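Local coordinates for succinylglutamate desuccinylase/aspartoacylase (Shewanella frigidimarina, PDB 3LWU), which binds zinc and probably acts as a hydrolase of the succinylglutamate desuccinylase/aspartoacylase family, at residues M20-E32 and A38-E50. Sequence-based numbering, arbitrary orientation.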
HETATM    1  N   MSE A  20       8.798  13.612  39.484  1.00 32.98           N
HETATM    2  CA  MSE A  20       7.858  12.741  40.242  1.00 32.75           C
HETATM    3  C   MSE A  20       6.386  12.919  39.745  1.00 32.30           C
HETATM    4  O   MSE A  20       5.596  13.584  40.450  1.00 32.51           O
HETATM    5  CB  MSE A  20       7.949  13.082  41.740  1.00 32.96           C
ATOM      6  N   THR A  21       6.021  12.342  38.576  1.00 30.12           N
ATOM      7  CA  THR A  21       4.627  12.424  38.079  1.00 28.52           C
ATOM      8  C   THR A  21       3.557  11.853  39.027  1.00 27.14           C
ATOM      9  O   THR A  21       3.771  10.837  39.678  1.00 26.51           O
ATOM     10  CB  THR A  21       4.407  11.729  36.736  1.00 28.16           C
ATOM     11  OG1 THR A  21       3.031  11.893  36.337  1.00 26.82           O
ATOM     12  CG2 THR A  21       4.701  10.241  36.852  1.00 28.75           C
ATOM     13  N   LYS A  22       2.405  12.521  39.071  1.00 25.92           N
ATOM     14  CA  LYS A  22       1.219  12.045  39.824  1.00 25.77           C
ATOM     15  C   LYS A  22       0.520  10.894  39.111  1.00 24.84           C
ATOM     16  O   LYS A  22      -0.224  10.166  39.727  1.00 24.23           O
ATOM     17  CB  LYS A  22       0.169  13.164  40.009  1.00 25.40           C
ATOM     18  CG  LYS A  22       0.630  14.311  40.830  1.00 26.92           C
ATOM     19  CD  LYS A  22      -0.501  15.230  41.297  1.00 26.17           C
ATOM     20  CE  LYS A  22      -1.150  15.991  40.169  1.00 25.71           C
ATOM     21  NZ  LYS A  22      -1.617  17.330  40.642  1.00 23.43           N
ATOM     22  N   ALA A  23       0.758  10.756  37.811  1.00 24.72           N
ATOM     23  CA  ALA A  23       0.084   9.746  36.989  1.00 24.88           C
ATOM     24  C   ALA A  23       0.476   8.312  37.372  1.00 24.63           C
ATOM     25  O   ALA A  23       1.652   8.027  37.576  1.00 25.02           O
ATOM     26  CB  ALA A  23       0.391   9.988  35.510  1.00 23.88           C
ATOM     27  N   ILE A  24      -0.516   7.436  37.491  1.00 24.52           N
ATOM     28  CA  ILE A  24      -0.275   5.992  37.536  1.00 24.45           C
ATOM     29  C   ILE A  24      -0.343   5.476  36.083  1.00 23.63           C
ATOM     30  O   ILE A  24      -1.339   5.722  35.389  1.00 22.18           O
ATOM     31  CB  ILE A  24      -1.354   5.256  38.360  1.00 24.92           C
ATOM     32  CG1 ILE A  24      -1.486   5.826  39.803  1.00 27.41           C
ATOM     33  CG2 ILE A  24      -1.077   3.758  38.344  1.00 25.09           C
ATOM     34  CD1 ILE A  24      -0.186   6.331  40.435  1.00 31.17           C
ATOM     35  N   GLN A  25       0.716   4.791  35.639  1.00 23.13           N
ATOM     36  CA  GLN A  25       0.834   4.265  34.259  1.00 22.82           C
ATOM     37  C   GLN A  25       0.457   2.787  34.183  1.00 22.28           C
ATOM     38  O   GLN A  25       0.939   2.011  34.967  1.00 22.01           O
ATOM     39  CB  GLN A  25       2.254   4.430  33.734  1.00 23.40           C
ATOM     40  CG  GLN A  25       2.431   3.927  32.283  1.00 24.26           C
ATOM     41  CD  GLN A  25       3.693   4.458  31.606  1.00 26.81           C
ATOM     42  OE1 GLN A  25       4.464   5.190  32.207  1.00 28.38           O
ATOM     43  NE2 GLN A  25       3.878   4.117  30.330  1.00 26.75           N
ATOM     44  N   SER A  26      -0.427   2.406  33.264  1.00 21.48           N
ATOM     45  CA  SER A  26      -0.702   0.994  33.019  1.00 22.14           C
ATOM     46  C   SER A  26      -0.776   0.776  31.519  1.00 22.42           C
ATOM     47  O   SER A  26      -0.398   1.669  30.738  1.00 20.46           O
ATOM     48  CB  SER A  26      -2.000   0.546  33.706  1.00 22.01           C
ATOM     49  OG  SER A  26      -3.059   1.396  33.320  1.00 24.30           O
ATOM     50  N   SER A  27      -1.245  -0.406  31.106  1.00 22.51           N
ATOM     51  CA  SER A  27      -1.431  -0.640  29.688  1.00 22.90           C
ATOM     52  C   SER A  27      -2.567  -1.608  29.405  1.00 22.00           C
ATOM     53  O   SER A  27      -2.938  -2.374  30.262  1.00 22.92           O
ATOM     54  CB  SER A  27      -0.111  -1.045  29.034  1.00 23.42           C
ATOM     55  OG  SER A  27       0.190  -2.387  29.244  1.00 24.29           O
ATOM     56  N   VAL A  28      -3.167  -1.494  28.229  1.00 20.41           N
ATOM     57  CA  VAL A  28      -4.304  -2.311  27.855  1.00 20.04           C
ATOM     58  C   VAL A  28      -4.018  -2.986  26.519  1.00 19.07           C
ATOM     59  O   VAL A  28      -3.537  -2.327  25.570  1.00 18.56           O
ATOM     60  CB  VAL A  28      -5.558  -1.469  27.710  1.00 19.85           C
ATOM     61  CG1 VAL A  28      -6.665  -2.291  27.083  1.00 23.57           C
ATOM     62  CG2 VAL A  28      -6.021  -1.010  29.091  1.00 22.27           C
ATOM     63  N   GLN A  29      -4.306  -4.280  26.441  1.00 17.75           N
ATOM     64  CA  GLN A  29      -4.096  -5.023  25.204  1.00 17.24           C
ATOM     65  C   GLN A  29      -5.319  -4.939  24.299  1.00 15.97           C
ATOM     66  O   GLN A  29      -6.413  -5.298  24.710  1.00 16.67           O
ATOM     67  CB  GLN A  29      -3.729  -6.475  25.485  1.00 17.71           C
ATOM     68  CG  GLN A  29      -3.224  -7.181  24.191  1.00 19.84           C
ATOM     69  CD  GLN A  29      -2.705  -8.611  24.428  1.00 23.65           C
ATOM     70  OE1 GLN A  29      -2.114  -8.907  25.446  1.00 26.49           O
ATOM     71  NE2 GLN A  29      -2.929  -9.481  23.469  1.00 24.09           N
ATOM     72  N   VAL A  30      -5.117  -4.487  23.069  1.00 14.72           N
ATOM     73  CA  VAL A  30      -6.206  -4.205  22.145  1.00 13.16           C
ATOM     74  C   VAL A  30      -6.277  -5.138  20.947  1.00 14.48           C
ATOM     75  O   VAL A  30      -7.239  -5.062  20.178  1.00 14.92           O
ATOM     76  CB  VAL A  30      -6.204  -2.740  21.689  1.00 13.28           C
ATOM     77  CG1 VAL A  30      -6.419  -1.801  22.943  1.00 10.63           C
ATOM     78  CG2 VAL A  30      -4.924  -2.327  20.867  1.00  9.29           C
ATOM     79  N   GLY A  31      -5.282  -6.025  20.811  1.00 14.24           N
ATOM     80  CA  GLY A  31      -5.185  -6.959  19.718  1.00 15.43           C
ATOM     81  C   GLY A  31      -3.847  -7.678  19.742  1.00 15.64           C
ATOM     82  O   GLY A  31      -3.107  -7.567  20.706  1.00 15.97           O
ATOM     83  N   GLU A  32      -3.530  -8.395  18.672  1.00 15.56           N
ATOM     84  CA  GLU A  32      -2.336  -9.231  18.623  1.00 15.83           C
ATOM     85  C   GLU A  32      -1.860  -9.393  17.173  1.00 15.00           C
ATOM     86  O   GLU A  32      -2.649  -9.604  16.275  1.00 13.39           O
ATOM     87  CB  GLU A  32      -2.706 -10.588  19.212  1.00 17.39           C
ATOM     88  CG  GLU A  32      -1.570 -11.505  19.543  1.00 23.18           C
ATOM     89  CD  GLU A  32      -2.040 -12.894  20.054  1.00 31.11           C
ATOM     90  OE1 GLU A  32      -3.251 -13.291  19.818  1.00 31.39           O
ATOM     91  OE2 GLU A  32      -1.181 -13.552  20.732  1.00 33.40           O
ATOM     92  N   ALA A  38       1.867  -8.432  21.178  1.00 19.80           N
ATOM     93  CA  ALA A  38       0.691  -7.770  21.669  1.00 19.96           C
ATOM     94  C   ALA A  38       0.595  -6.386  21.096  1.00 19.23           C
ATOM     95  O   ALA A  38       1.610  -5.694  20.942  1.00 19.70           O
ATOM     96  CB  ALA A  38       0.723  -7.691  23.242  1.00 20.32           C
ATOM     97  N   LEU A  39      -0.623  -5.983  20.762  1.00 17.33           N
ATOM     98  CA  LEU A  39      -0.894  -4.588  20.460  1.00 16.31           C
ATOM     99  C   LEU A  39      -1.378  -3.966  21.763  1.00 16.41           C
ATOM    100  O   LEU A  39      -2.444  -4.343  22.292  1.00 15.94           O
ATOM    101  CB  LEU A  39      -1.977  -4.466  19.381  1.00 15.94           C
ATOM    102  CG  LEU A  39      -1.528  -4.858  17.964  1.00 16.39           C
ATOM    103  CD1 LEU A  39      -2.793  -5.008  17.007  1.00 13.58           C
ATOM    104  CD2 LEU A  39      -0.492  -3.832  17.432  1.00 13.10           C
ATOM    105  N   THR A  40      -0.614  -3.017  22.282  1.00 15.95           N
ATOM    106  CA  THR A  40      -0.943  -2.398  23.553  1.00 17.35           C
ATOM    107  C   THR A  40      -1.053  -0.866  23.448  1.00 16.20           C
ATOM    108  O   THR A  40      -0.448  -0.219  22.555  1.00 17.38           O
ATOM    109  CB  THR A  40       0.094  -2.807  24.648  1.00 17.63           C
ATOM    110  OG1 THR A  40       1.339  -2.243  24.308  1.00 23.44           O
ATOM    111  CG2 THR A  40       0.304  -4.317  24.734  1.00 17.12           C
ATOM    112  N   VAL A  41      -1.880  -0.306  24.326  1.00 16.31           N
ATOM    113  CA  VAL A  41      -2.094   1.123  24.474  1.00 16.25           C
ATOM    114  C   VAL A  41      -1.700   1.502  25.882  1.00 17.88           C
ATOM    115  O   VAL A  41      -2.141   0.853  26.824  1.00 19.04           O
ATOM    116  CB  VAL A  41      -3.565   1.477  24.255  1.00 16.73           C
ATOM    117  CG1 VAL A  41      -3.830   2.945  24.555  1.00 14.48           C
ATOM    118  CG2 VAL A  41      -3.981   1.093  22.816  1.00 14.20           C
ATOM    119  N   PRO A  42      -0.861   2.549  26.043  1.00 17.98           N
ATOM    120  CA  PRO A  42      -0.471   3.025  27.361  1.00 17.89           C
ATOM    121  C   PRO A  42      -1.588   3.892  27.956  1.00 18.31           C
ATOM    122  O   PRO A  42      -2.190   4.673  27.251  1.00 18.82           O
ATOM    123  CB  PRO A  42       0.778   3.856  27.080  1.00 18.17           C
ATOM    124  CG  PRO A  42       0.638   4.321  25.670  1.00 17.75           C
ATOM    125  CD  PRO A  42      -0.184   3.281  24.959  1.00 18.25           C
ATOM    126  N   ILE A  43      -1.861   3.699  29.239  1.00 18.07           N
ATOM    127  CA  ILE A  43      -2.905   4.383  29.969  1.00 18.72           C
ATOM    128  C   ILE A  43      -2.248   5.101  31.162  1.00 18.28           C
ATOM    129  O   ILE A  43      -1.437   4.519  31.905  1.00 18.04           O
ATOM    130  CB  ILE A  43      -4.018   3.383  30.441  1.00 18.82           C
ATOM    131  CG1 ILE A  43      -4.620   2.607  29.228  1.00 18.10           C
ATOM    132  CG2 ILE A  43      -5.114   4.072  31.236  1.00 18.36           C
ATOM    133  CD1 ILE A  43      -5.393   3.452  28.240  1.00 17.92           C
ATOM    134  N   TYR A  44      -2.603   6.383  31.314  1.00 17.39           N
ATOM    135  CA  TYR A  44      -2.143   7.233  32.386  1.00 16.93           C
ATOM    136  C   TYR A  44      -3.385   7.694  33.111  1.00 17.53           C
ATOM    137  O   TYR A  44      -4.362   8.127  32.489  1.00 15.98           O
ATOM    138  CB  TYR A  44      -1.402   8.465  31.828  1.00 16.73           C
ATOM    139  CG  TYR A  44      -0.139   8.120  31.091  1.00 15.71           C
ATOM    140  CD1 TYR A  44       1.023   7.826  31.776  1.00 17.18           C
ATOM    141  CD2 TYR A  44      -0.113   8.036  29.705  1.00 14.92           C
ATOM    142  CE1 TYR A  44       2.223   7.491  31.088  1.00 18.08           C
ATOM    143  CE2 TYR A  44       1.079   7.678  29.011  1.00 17.77           C
ATOM    144  CZ  TYR A  44       2.235   7.417  29.723  1.00 15.83           C
ATOM    145  OH  TYR A  44       3.408   7.119  29.070  1.00 22.56           O
ATOM    146  N   SER A  45      -3.339   7.618  34.425  1.00 18.09           N
ATOM    147  CA  SER A  45      -4.473   7.993  35.237  1.00 19.55           C
ATOM    148  C   SER A  45      -4.075   8.997  36.320  1.00 19.15           C
ATOM    149  O   SER A  45      -3.170   8.727  37.097  1.00 19.38           O
ATOM    150  CB  SER A  45      -5.088   6.727  35.852  1.00 20.21           C
ATOM    151  OG  SER A  45      -6.081   7.096  36.786  1.00 24.79           O
ATOM    152  N   PHE A  46      -4.720  10.172  36.331  1.00 18.76           N
ATOM    153  CA  PHE A  46      -4.588  11.108  37.436  1.00 18.67           C
ATOM    154  C   PHE A  46      -5.806  10.916  38.324  1.00 19.33           C
ATOM    155  O   PHE A  46      -6.925  11.248  37.943  1.00 19.77           O
ATOM    156  CB  PHE A  46      -4.524  12.567  36.941  1.00 19.27           C
ATOM    157  CG  PHE A  46      -3.201  12.955  36.262  1.00 17.28           C
ATOM    158  CD1 PHE A  46      -2.959  12.639  34.961  1.00 19.21           C
ATOM    159  CD2 PHE A  46      -2.233  13.652  36.948  1.00 17.89           C
ATOM    160  CE1 PHE A  46      -1.749  12.977  34.369  1.00 20.26           C
ATOM    161  CE2 PHE A  46      -1.061  14.015  36.370  1.00 16.03           C
ATOM    162  CZ  PHE A  46      -0.807  13.672  35.080  1.00 17.97           C
HETATM  163  N   MSE A  47      -5.603  10.357  39.499  1.00 19.93           N
HETATM  164  CA  MSE A  47      -6.712  10.055  40.419  1.00 20.83           C
HETATM  165  C   MSE A  47      -7.326  11.314  40.911  1.00 20.29           C
HETATM  166  O   MSE A  47      -6.603  12.180  41.336  1.00 18.94           O
HETATM  167  CB  MSE A  47      -6.202   9.430  41.688  1.00 21.67           C
HETATM  168  CG  MSE A  47      -6.148   7.956  41.706  1.00 27.68           C
HETATM  169 SE   MSE A  47      -5.648   7.575  43.576  0.75 36.33          SE
HETATM  170  CE  MSE A  47      -4.335   6.241  42.925  1.00 30.11           C
ATOM    171  N   GLY A  48      -8.646  11.394  40.930  1.00 19.82           N
ATOM    172  CA  GLY A  48      -9.311  12.524  41.536  1.00 20.69           C
ATOM    173  C   GLY A  48      -9.345  12.385  43.056  1.00 21.68           C
ATOM    174  O   GLY A  48      -9.441  11.293  43.551  1.00 20.65           O
ATOM    175  N   SER A  49      -9.238  13.502  43.770  1.00 23.55           N
ATOM    176  CA  SER A  49      -9.290  13.545  45.245  1.00 25.76           C
ATOM    177  C   SER A  49     -10.710  13.643  45.811  1.00 27.18           C
ATOM    178  O   SER A  49     -10.888  13.478  46.997  1.00 27.30           O
ATOM    179  CB  SER A  49      -8.441  14.724  45.784  1.00 25.95           C
ATOM    180  OG  SER A  49      -8.770  15.960  45.153  1.00 26.80           O
ATOM    181  N   GLU A  50     -11.702  13.912  44.959  1.00 29.73           N
ATOM    182  CA  GLU A  50     -13.126  14.001  45.352  1.00 31.87           C
ATOM    183  C   GLU A  50     -13.942  12.966  44.594  1.00 33.22           C
ATOM    184  O   GLU A  50     -14.062  13.048  43.369  1.00 33.63           O
ATOM    185  CB  GLU A  50     -13.734  15.336  44.920  1.00 32.16           C
ATOM    186  CG  GLU A  50     -13.586  16.521  45.829  1.00 34.58           C
ATOM    187  CD  GLU A  50     -14.284  17.772  45.235  1.00 37.58           C
ATOM    188  OE1 GLU A  50     -15.038  17.643  44.232  1.00 38.11           O
ATOM    189  OE2 GLU A  50     -14.075  18.888  45.772  1.00 39.38           O
TER
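Q25 and Y44 face each other as a non-hydrogen-bonded pair in an antiparallel beta hairpin, strands 24-32 and 38-46, whose second strand also pairs antiparallel with strand 89-92. Reciprocal backbone bonds join I24 to S45, S26 to I43 and V28 to V41. The register shifts at a beta bulge: V30 N donates to L39 O (2.8 Å), but L39 N donates to G31 O, placing V30 and G31 opposite one residue.

Q25 runs alongside the Y44 ring, its CG anti to the backbone N (chi1 -179°) and the chain extended beyond. CB lies 4.0 Å from Y44 CE1, and CG closes to 3.8 Å of it. At the amide, CD and OE1 both approach CE1, while NE2 reaches Y44 OH at 3.3 Å with an angle too poor for a hydrogen bond. The amide and ring planes are turned 49° apart, so this is no flat stack. Both tips instead bond a second subunit: Q25 NE2 to D344 O, Y44 OH to I343 O and Y346 N. Were Y44 an alanine, I343 O and Y346 N of that subunit would probably lose their hydroxyl partner and Q25 its flanking ring.

On the opposite face, V28 CG2 meets I43 CG1 at 3.9 Å. Near the hairpin's open end, A23 CB makes a CH-pi contact over one face of F46, 4.1 Å from the ring centroid and 22° off its normal.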